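Local atomic coordinates of NADH-dependent FAD reductase (Streptomyces globisporus, PDB entry 4R82), a protein that uses NADH to reduce FAD, supplying freely diffusing FADH2 to a halogenase and a monooxygenase in biosynthesis of the enediyne antibiotic C-1027. Residues V113-G118 against G122-A127. Sequence-based numbering, arbitrary orientation.
Sequences VDWVLG and GAPLIA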
loop_
_atom_site.group_PDB
_atom_site.type_symbol
_atom_site.label_atom_id
_atom_site.label_comp_id
_atom_site.label_asym_id
_atom_site.label_seq_id
_atom_site.Cartn_x
_atom_site.Cartn_y
_atom_site.Cartn_z
ATOM N N VAL A 113 15.960 20.205 -0.350
ATOM C CA VAL A 113 14.782 20.044 -1.177
ATOM C C VAL A 113 13.987 21.354 -1.251
ATOM O O VAL A 113 14.074 22.196 -0.353
ATOM C CB VAL A 113 13.904 18.898 -0.610
ATOM C CG1 VAL A 113 13.369 19.264 0.763
ATOM C CG2 VAL A 113 12.772 18.555 -1.547
ATOM N N ASP A 114 13.247 21.541 -2.338
ATOM C CA ASP A 114 12.289 22.634 -2.417
ATOM C C ASP A 114 11.010 22.166 -1.728
ATOM O O ASP A 114 10.587 21.018 -1.899
ATOM C CB ASP A 114 12.017 23.010 -3.876
ATOM C CG ASP A 114 13.055 23.963 -4.433
ATOM O OD1 ASP A 114 14.070 24.207 -3.747
ATOM O OD2 ASP A 114 12.852 24.469 -5.556
ATOM N N TRP A 115 10.418 23.041 -0.918
ATOM C CA TRP A 115 9.184 22.688 -0.225
ATOM C C TRP A 115 8.296 23.913 -0.063
ATOM O O TRP A 115 8.758 25.052 -0.164
ATOM C CB TRP A 115 9.486 22.060 1.147
ATOM C CG TRP A 115 10.327 22.914 2.033
ATOM C CD1 TRP A 115 11.696 22.959 2.078
ATOM C CD2 TRP A 115 9.865 23.848 3.019
ATOM N NE1 TRP A 115 12.108 23.868 3.021
ATOM C CE2 TRP A 115 11.005 24.429 3.610
ATOM C CE3 TRP A 115 8.599 24.248 3.455
ATOM C CZ2 TRP A 115 10.917 25.389 4.621
ATOM C CZ3 TRP A 115 8.514 25.210 4.456
ATOM C CH2 TRP A 115 9.663 25.766 5.026
ATOM N N VAL A 116 7.014 23.661 0.184
ATOM C CA VAL A 116 6.071 24.729 0.481
ATOM C C VAL A 116 5.363 24.361 1.782
ATOM O O VAL A 116 5.155 23.178 2.074
ATOM C CB VAL A 116 5.028 24.920 -0.654
ATOM C CG1 VAL A 116 5.714 25.300 -1.955
ATOM C CG2 VAL A 116 4.196 23.666 -0.853
ATOM N N LEU A 117 5.002 25.371 2.562
ATOM C CA LEU A 117 4.364 25.128 3.848
ATOM C C LEU A 117 2.930 24.634 3.710
ATOM O O LEU A 117 2.111 25.253 3.024
ATOM C CB LEU A 117 4.389 26.394 4.695
ATOM C CG LEU A 117 3.774 26.297 6.087
ATOM C CD1 LEU A 117 4.534 25.316 6.946
ATOM C CD2 LEU A 117 3.759 27.655 6.737
ATOM N N GLY A 118 2.625 23.520 4.369
ATOM C CA GLY A 118 1.258 23.027 4.428
ATOM C C GLY A 118 0.429 23.876 5.376
ATOM O O GLY A 118 0.747 23.996 6.564
ATOM N N GLY A 122 0.997 22.437 8.938
ATOM C CA GLY A 122 2.205 23.140 9.339
ATOM C C GLY A 122 3.454 22.385 8.908
ATOM O O GLY A 122 4.569 22.710 9.324
ATOM N N ALA A 123 3.257 21.375 8.064
ATOM C CA ALA A 123 4.356 20.519 7.614
ATOM C C ALA A 123 4.860 20.955 6.252
ATOM O O ALA A 123 4.072 21.384 5.397
ATOM C CB ALA A 123 3.907 19.074 7.561
ATOM N N PRO A 124 6.181 20.845 6.039
ATOM C CA PRO A 124 6.713 21.111 4.702
ATOM C C PRO A 124 6.171 20.102 3.696
ATOM O O PRO A 124 6.162 18.901 3.966
ATOM C CB PRO A 124 8.227 20.926 4.886
ATOM C CG PRO A 124 8.465 21.150 6.352
ATOM C CD PRO A 124 7.251 20.569 7.019
ATOM N N LEU A 125 5.703 20.580 2.547
ATOM C CA LEU A 125 5.194 19.687 1.515
ATOM C C LEU A 125 6.243 19.674 0.407
ATOM O O LEU A 125 6.739 20.729 0.034
ATOM C CB LEU A 125 3.872 20.222 0.960
ATOM C CG LEU A 125 2.803 20.517 2.012
ATOM C CD1 LEU A 125 1.575 21.147 1.375
ATOM C CD2 LEU A 125 2.427 19.242 2.691
ATOM N N ILE A 126 6.600 18.497 -0.100
ATOM C CA ILE A 126 7.726 18.413 -1.027
ATOM C C ILE A 126 7.337 18.918 -2.417
ATOM O O ILE A 126 6.390 18.416 -3.026
ATOM C CB ILE A 126 8.271 16.975 -1.133
ATOM C CG1 ILE A 126 8.555 16.397 0.260
ATOM C CG2 ILE A 126 9.538 16.946 -1.983
ATOM C CD1 ILE A 126 9.471 17.236 1.122
ATOM N N ALA A 127 8.059 19.921 -2.913
ATOM C CA ALA A 127 7.757 20.486 -4.227
ATOM C C ALA A 127 8.037 19.439 -5.295
ATOM O O ALA A 127 8.927 18.600 -5.128
ATOM C CB ALA A 127 8.592 21.749 -4.475
HETATM O O HOH W 1 11.612 19.281 -4.479
#
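V116 and L125 exchange two backbone hydrogen bonds. V116 N gives to L125 O at 2.9 Å, and L125 N gives to V116 O at 2.7 Å. The W115 CA also lies 3.1 Å from L125 O, a CA-H...O contact. On the W115 side of the ribbon, P124 CB meets the W115 indole obliquely near its rim, 3.6 Å from W115 CE3. The W115 chi1 of 56° sets CG between the backbone N and carbonyl carbon, and the benzo side of the ring, at CE3, reaches P124. On the other side, V116 CG2 touches L125 CB at 3.9 Å, the two side chains crossing at about a right angle, and L125 CD1 lies 3.6 Å from G118 CA. The motif is an antiparallel beta hairpin, 115-117 with 124-126, within the flavin reductase domain. Near the turn, G118 N bonds to A123 O and G122 N to G118 O. At the open end, A127 N bonds to D114 O, and a water donates to both D114 O and A127 O. V113 CG2 touches I126 CG2 there, and F98 packs on both residues. Strand 124-126 lies against the main sheet: T38 OG1 bonds to P124 O, S85 OG to I126 N, and H132 NE2 to I126 O.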